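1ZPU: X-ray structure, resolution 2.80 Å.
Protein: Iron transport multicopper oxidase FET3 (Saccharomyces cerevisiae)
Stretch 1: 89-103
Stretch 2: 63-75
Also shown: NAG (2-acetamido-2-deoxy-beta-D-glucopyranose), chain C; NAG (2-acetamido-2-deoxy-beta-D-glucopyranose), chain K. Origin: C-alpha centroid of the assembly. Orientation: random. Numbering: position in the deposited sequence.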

# COMPACT_ATOMS: atom_id res chain seq x y z
N MET A 89 1.66 -17.79 -12.85
CA MET A 89 0.81 -18.00 -11.68
C MET A 89 -0.63 -17.58 -11.97
O MET A 89 -0.87 -16.55 -12.60
CB MET A 89 1.40 -17.32 -10.44
CG MET A 89 0.42 -17.10 -9.29
SD MET A 89 1.09 -17.19 -7.61
CE MET A 89 2.74 -16.57 -7.81
N LEU A 90 -1.58 -18.40 -11.53
CA LEU A 90 -2.98 -18.08 -11.65
C LEU A 90 -3.49 -17.51 -10.34
O LEU A 90 -3.46 -18.18 -9.31
CB LEU A 90 -3.79 -19.30 -12.08
CG LEU A 90 -5.32 -19.17 -12.06
CD1 LEU A 90 -5.84 -18.06 -13.00
CD2 LEU A 90 -5.94 -20.49 -12.39
N TYR A 91 -3.95 -16.27 -10.39
CA TYR A 91 -4.60 -15.62 -9.26
C TYR A 91 -6.11 -15.78 -9.46
O TYR A 91 -6.68 -15.23 -10.39
CB TYR A 91 -4.19 -14.14 -9.17
CG TYR A 91 -2.75 -13.94 -8.73
CD1 TYR A 91 -1.73 -13.73 -9.66
CD2 TYR A 91 -2.40 -13.97 -7.38
CE1 TYR A 91 -0.39 -13.55 -9.26
CE2 TYR A 91 -1.07 -13.79 -6.96
CZ TYR A 91 -0.07 -13.58 -7.91
OH TYR A 91 1.24 -13.41 -7.49
N ASN A 92 -6.74 -16.56 -8.58
CA ASN A 92 -8.12 -16.97 -8.75
C ASN A 92 -8.86 -16.71 -7.46
O ASN A 92 -8.67 -17.43 -6.48
CB ASN A 92 -8.14 -18.45 -9.10
CG ASN A 92 -9.51 -18.95 -9.54
OD1 ASN A 92 -10.54 -18.29 -9.32
ND2 ASN A 92 -9.51 -20.11 -10.19
N PHE A 93 -9.68 -15.67 -7.44
CA PHE A 93 -10.35 -15.23 -6.22
C PHE A 93 -11.67 -14.55 -6.50
O PHE A 93 -11.89 -14.03 -7.58
CB PHE A 93 -9.44 -14.32 -5.39
CG PHE A 93 -9.06 -13.04 -6.09
CD1 PHE A 93 -9.79 -11.87 -5.89
CD2 PHE A 93 -7.95 -12.98 -6.92
CE1 PHE A 93 -9.43 -10.68 -6.53
CE2 PHE A 93 -7.59 -11.79 -7.56
CZ PHE A 93 -8.33 -10.64 -7.36
N THR A 94 -12.55 -14.57 -5.50
CA THR A 94 -13.83 -13.87 -5.59
C THR A 94 -13.72 -12.58 -4.81
O THR A 94 -12.72 -12.33 -4.13
CB THR A 94 -14.96 -14.69 -5.00
OG1 THR A 94 -14.46 -15.96 -4.59
CG2 THR A 94 -16.06 -14.89 -6.02
N VAL A 95 -14.75 -11.75 -4.91
CA VAL A 95 -14.73 -10.44 -4.30
C VAL A 95 -16.04 -10.22 -3.51
O VAL A 95 -16.87 -9.37 -3.84
CB VAL A 95 -14.39 -9.40 -5.40
CG1 VAL A 95 -15.32 -8.23 -5.41
CG2 VAL A 95 -12.94 -8.97 -5.24
N ASP A 96 -16.21 -11.02 -2.47
CA ASP A 96 -17.46 -11.04 -1.72
C ASP A 96 -17.50 -10.04 -0.57
O ASP A 96 -18.58 -9.73 -0.06
CB ASP A 96 -17.73 -12.45 -1.20
CG ASP A 96 -18.11 -13.40 -2.32
OD1 ASP A 96 -19.28 -13.38 -2.79
OD2 ASP A 96 -17.22 -14.19 -2.73
N TYR A 97 -16.34 -9.52 -0.17
CA TYR A 97 -16.25 -8.74 1.05
C TYR A 97 -15.73 -7.33 0.85
O TYR A 97 -15.58 -6.57 1.81
CB TYR A 97 -15.41 -9.49 2.09
CG TYR A 97 -15.96 -10.87 2.42
CD1 TYR A 97 -15.49 -12.00 1.76
CD2 TYR A 97 -16.95 -11.03 3.40
CE1 TYR A 97 -15.99 -13.28 2.07
CE2 TYR A 97 -17.45 -12.31 3.72
CZ TYR A 97 -16.97 -13.42 3.05
OH TYR A 97 -17.45 -14.67 3.35
N ASN A 98 -15.46 -6.97 -0.41
CA ASN A 98 -14.98 -5.62 -0.74
C ASN A 98 -15.83 -4.88 -1.76
O ASN A 98 -16.34 -5.47 -2.71
CB ASN A 98 -13.52 -5.66 -1.20
CG ASN A 98 -12.60 -6.11 -0.12
OD1 ASN A 98 -12.29 -7.30 0.01
ND2 ASN A 98 -12.18 -5.18 0.71
N VAL A 99 -15.96 -3.58 -1.55
CA VAL A 99 -16.61 -2.69 -2.49
C VAL A 99 -15.78 -1.42 -2.59
O VAL A 99 -15.16 -1.00 -1.62
CB VAL A 99 -18.05 -2.39 -2.03
CG1 VAL A 99 -18.53 -1.01 -2.48
CG2 VAL A 99 -18.97 -3.44 -2.56
N GLY A 100 -15.74 -0.82 -3.78
CA GLY A 100 -15.16 0.50 -3.92
C GLY A 100 -13.86 0.54 -4.67
O GLY A 100 -13.66 -0.21 -5.64
N THR A 101 -12.96 1.42 -4.23
CA THR A 101 -11.75 1.72 -4.99
C THR A 101 -10.52 0.99 -4.46
O THR A 101 -10.13 1.18 -3.30
CB THR A 101 -11.50 3.24 -5.07
OG1 THR A 101 -12.74 3.90 -5.40
CG2 THR A 101 -10.44 3.56 -6.12
N TYR A 102 -9.94 0.14 -5.30
CA TYR A 102 -8.71 -0.56 -4.93
C TYR A 102 -7.70 -0.46 -6.05
O TYR A 102 -7.96 0.15 -7.07
CB TYR A 102 -9.01 -2.03 -4.57
CG TYR A 102 -10.05 -2.16 -3.50
CD1 TYR A 102 -11.40 -2.03 -3.80
CD2 TYR A 102 -9.69 -2.36 -2.18
CE1 TYR A 102 -12.35 -2.11 -2.83
CE2 TYR A 102 -10.64 -2.44 -1.19
CZ TYR A 102 -11.97 -2.31 -1.52
OH TYR A 102 -12.93 -2.39 -0.55
N TRP A 103 -6.53 -1.06 -5.85
CA TRP A 103 -5.54 -1.18 -6.90
C TRP A 103 -4.71 -2.44 -6.75
O TRP A 103 -4.72 -3.11 -5.70
CB TRP A 103 -4.64 0.06 -6.97
CG TRP A 103 -3.81 0.37 -5.74
CD1 TRP A 103 -4.27 0.61 -4.49
CD2 TRP A 103 -2.38 0.53 -5.68
NE1 TRP A 103 -3.23 0.87 -3.64
CE2 TRP A 103 -2.06 0.84 -4.34
CE3 TRP A 103 -1.35 0.44 -6.62
CZ2 TRP A 103 -0.75 1.05 -3.92
CZ3 TRP A 103 -0.04 0.66 -6.20
CH2 TRP A 103 0.25 0.95 -4.86
C1 NAG C . -14.44 -13.58 6.42
C2 NAG C . -14.86 -12.22 6.98
C3 NAG C . -15.75 -12.36 8.22
C4 NAG C . -16.91 -13.33 7.95
C5 NAG C . -16.37 -14.62 7.31
C6 NAG C . -17.48 -15.59 6.94
C7 NAG C . -13.49 -10.26 6.55
C8 NAG C . -12.18 -9.57 6.81
N2 NAG C . -13.72 -11.37 7.26
O3 NAG C . -16.26 -11.09 8.53
O4 NAG C . -17.67 -13.57 9.13
O5 NAG C . -15.61 -14.32 6.14
O6 NAG C . -18.32 -14.99 5.98
O7 NAG C . -14.27 -9.79 5.71
C1 NAG K . -10.68 -20.94 -10.02
C2 NAG K . -10.45 -22.37 -10.53
C3 NAG K . -11.79 -23.10 -10.57
C4 NAG K . -12.40 -23.08 -9.18
C5 NAG K . -12.33 -21.71 -8.49
C6 NAG K . -12.57 -21.86 -6.99
C7 NAG K . -9.99 -22.21 -13.01
C8 NAG K . -11.08 -22.99 -13.71
N2 NAG K . -9.67 -22.52 -11.76
O3 NAG K . -11.58 -24.45 -10.95
O4 NAG K . -13.74 -23.51 -9.28
O5 NAG K . -11.07 -21.07 -8.67
O6 NAG K . -11.98 -23.05 -6.51
O7 NAG K . -9.39 -21.32 -13.61
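Stretch 2, residues 63-75: GLFQNGTASMDGV

Residues 63-75 lie along stretch 1 as an irregular segment, without strand pairing, and run in the opposite sense: Gly63 lies by Tyr102, Leu64 by Asn98, Phe65 by Tyr97, Thr69 by Phe93 and Met72 by Tyr91, with CA-CA separations of 5.7 to 6.8 Å. A type II turn from Gln66 to Thr69, closed by Thr69 N to Gln66 O at 2.9 Å, leads into a short 3-10 segment beginning at Ala70. Here Met72 N donates to Thr69 O and Asp73 N to Ala70 O, at 2.9 and 3.1 Å, so these three bonds satisfy the amides of Thr69, Met72 and Asp73 within the stretch. The contact buries 780 Å² in all, both sides summed.

No backbone-to-backbone hydrogen bond joins the stretches; instead, side-chain atoms of Asn98 and Met72 accept the bonds that cross. Phe65 N donates to Asn98 OD1 at 2.9 Å, with an angle of 155° at the hydrogen. The amide of Asn98 is used at its other end too: ND2 donates to Tyr102 OH at 3.2 Å, and Tyr102 OH in turn donates to Val99 O at 2.8 Å, a relay that links the loop residue Asn98 through the strand residue Tyr102 back to Val99 O. Asn98 ND2 also lies 3.1 Å from Gly63 O and over one face of the Phe65 ring. Further along, Asn92 N makes a weak, nearly linear bond to Met72 SD at 3.3 Å, a thioether sulfur serving as acceptor for a strand amide.

Apolar packing fills the intervals. Leu64 CD1 sits over the face of the Tyr102 ring, 3.9 Å from its centroid in a CH-pi contact, while Leu64 CD2 approaches Phe93 CE1 at 3.3 Å and Val95 CG2 at 4.1 Å. Gly63 CA meets the edge of the Tyr102 ring, 3.6 Å from CD2; a CB here would clash with that same atom, and the backbone angles independently call for glycine. Gln66 NE2 lies over one face of Phe93, and Met72 CG comes within 4.3 Å of Phe93 CB. At the edge of the Tyr91 ring, CD2 is 3.6 Å from Met72 O.

Each stretch carries a glycan. Asn67 ND2 and Asn92 ND2 are bonded covalently to C1 of the chain C and chain K NAG, respectively, each at 1.4 Å. The first sugar extends the contact: it and Asn67 CG lie over the Tyr97 ring, and Tyr97 OH is hydrogen-bonded to NAG O6 of chain C at 2.8 Å, which gives the exposed Tyr97 hydroxyl a partner.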

# COMPACT_ATOMS: atom_id res chain seq x y z
N GLY A 63 -5.99 -4.18 -0.65
CA GLY A 63 -7.22 -3.83 0.06
C GLY A 63 -8.20 -4.97 0.10
O GLY A 63 -9.06 -5.02 0.98
N LEU A 64 -8.08 -5.88 -0.85
CA LEU A 64 -8.95 -7.03 -0.94
C LEU A 64 -8.67 -7.98 0.23
O LEU A 64 -7.52 -8.23 0.57
CB LEU A 64 -8.73 -7.71 -2.29
CG LEU A 64 -9.58 -7.23 -3.48
CD1 LEU A 64 -9.70 -5.73 -3.65
CD2 LEU A 64 -9.07 -7.86 -4.76
N PHE A 65 -9.73 -8.48 0.85
CA PHE A 65 -9.59 -9.22 2.10
C PHE A 65 -9.15 -10.66 1.91
O PHE A 65 -8.68 -11.30 2.86
CB PHE A 65 -10.89 -9.18 2.91
CG PHE A 65 -11.26 -7.79 3.40
CD1 PHE A 65 -10.28 -6.85 3.71
CD2 PHE A 65 -12.59 -7.44 3.58
CE1 PHE A 65 -10.61 -5.59 4.15
CE2 PHE A 65 -12.93 -6.18 4.04
CZ PHE A 65 -11.94 -5.26 4.33
N GLN A 66 -9.30 -11.17 0.69
CA GLN A 66 -8.89 -12.53 0.33
C GLN A 66 -9.40 -13.57 1.33
O GLN A 66 -8.72 -14.55 1.64
CB GLN A 66 -7.36 -12.60 0.14
CG GLN A 66 -6.76 -11.63 -0.92
CD GLN A 66 -7.25 -11.90 -2.35
OE1 GLN A 66 -7.86 -12.94 -2.65
NE2 GLN A 66 -6.96 -10.96 -3.25
N ASN A 67 -10.62 -13.35 1.82
CA ASN A 67 -11.25 -14.19 2.84
C ASN A 67 -11.40 -15.61 2.34
O ASN A 67 -12.13 -15.86 1.39
CB ASN A 67 -12.62 -13.60 3.19
CG ASN A 67 -13.11 -14.00 4.57
OD1 ASN A 67 -12.92 -15.13 5.00
ND2 ASN A 67 -13.76 -13.07 5.25
N GLY A 68 -10.68 -16.54 2.96
CA GLY A 68 -10.73 -17.94 2.57
C GLY A 68 -9.76 -18.33 1.46
O GLY A 68 -9.64 -19.51 1.13
N THR A 69 -9.07 -17.35 0.89
CA THR A 69 -8.13 -17.58 -0.21
C THR A 69 -6.82 -16.81 -0.02
O THR A 69 -6.36 -16.12 -0.93
CB THR A 69 -8.75 -17.17 -1.57
OG1 THR A 69 -9.24 -15.83 -1.49
CG2 THR A 69 -9.87 -18.11 -1.98
N ALA A 70 -6.21 -16.94 1.17
CA ALA A 70 -4.92 -16.29 1.51
C ALA A 70 -3.83 -16.51 0.47
O ALA A 70 -3.01 -15.63 0.21
CB ALA A 70 -4.43 -16.75 2.88
N SER A 71 -3.81 -17.69 -0.12
CA SER A 71 -2.89 -18.04 -1.19
C SER A 71 -2.84 -17.00 -2.33
O SER A 71 -1.89 -16.95 -3.10
CB SER A 71 -3.31 -19.41 -1.74
OG SER A 71 -2.91 -19.57 -3.08
N MET A 72 -3.88 -16.18 -2.42
CA MET A 72 -4.02 -15.29 -3.58
C MET A 72 -3.62 -13.85 -3.28
O MET A 72 -3.75 -12.98 -4.14
CB MET A 72 -5.46 -15.31 -4.12
CG MET A 72 -5.99 -16.68 -4.51
SD MET A 72 -5.07 -17.43 -5.86
CE MET A 72 -5.74 -19.10 -5.87
N ASP A 73 -3.11 -13.60 -2.07
CA ASP A 73 -2.77 -12.24 -1.64
C ASP A 73 -1.58 -11.65 -2.37
O ASP A 73 -1.44 -10.44 -2.46
CB ASP A 73 -2.51 -12.20 -0.14
CG ASP A 73 -2.59 -10.80 0.42
OD1 ASP A 73 -3.50 -10.05 0.01
OD2 ASP A 73 -1.74 -10.45 1.27
N GLY A 74 -0.71 -12.52 -2.88
CA GLY A 74 0.40 -12.11 -3.74
C GLY A 74 1.62 -11.52 -3.06
O GLY A 74 2.29 -10.67 -3.63
N VAL A 75 1.93 -11.97 -1.85
CA VAL A 75 3.13 -11.53 -1.17
C VAL A 75 4.10 -12.71 -1.09
O VAL A 75 3.83 -13.68 -0.38
CB VAL A 75 2.85 -10.98 0.25
CG1 VAL A 75 4.13 -10.51 0.88
CG2 VAL A 75 1.85 -9.84 0.19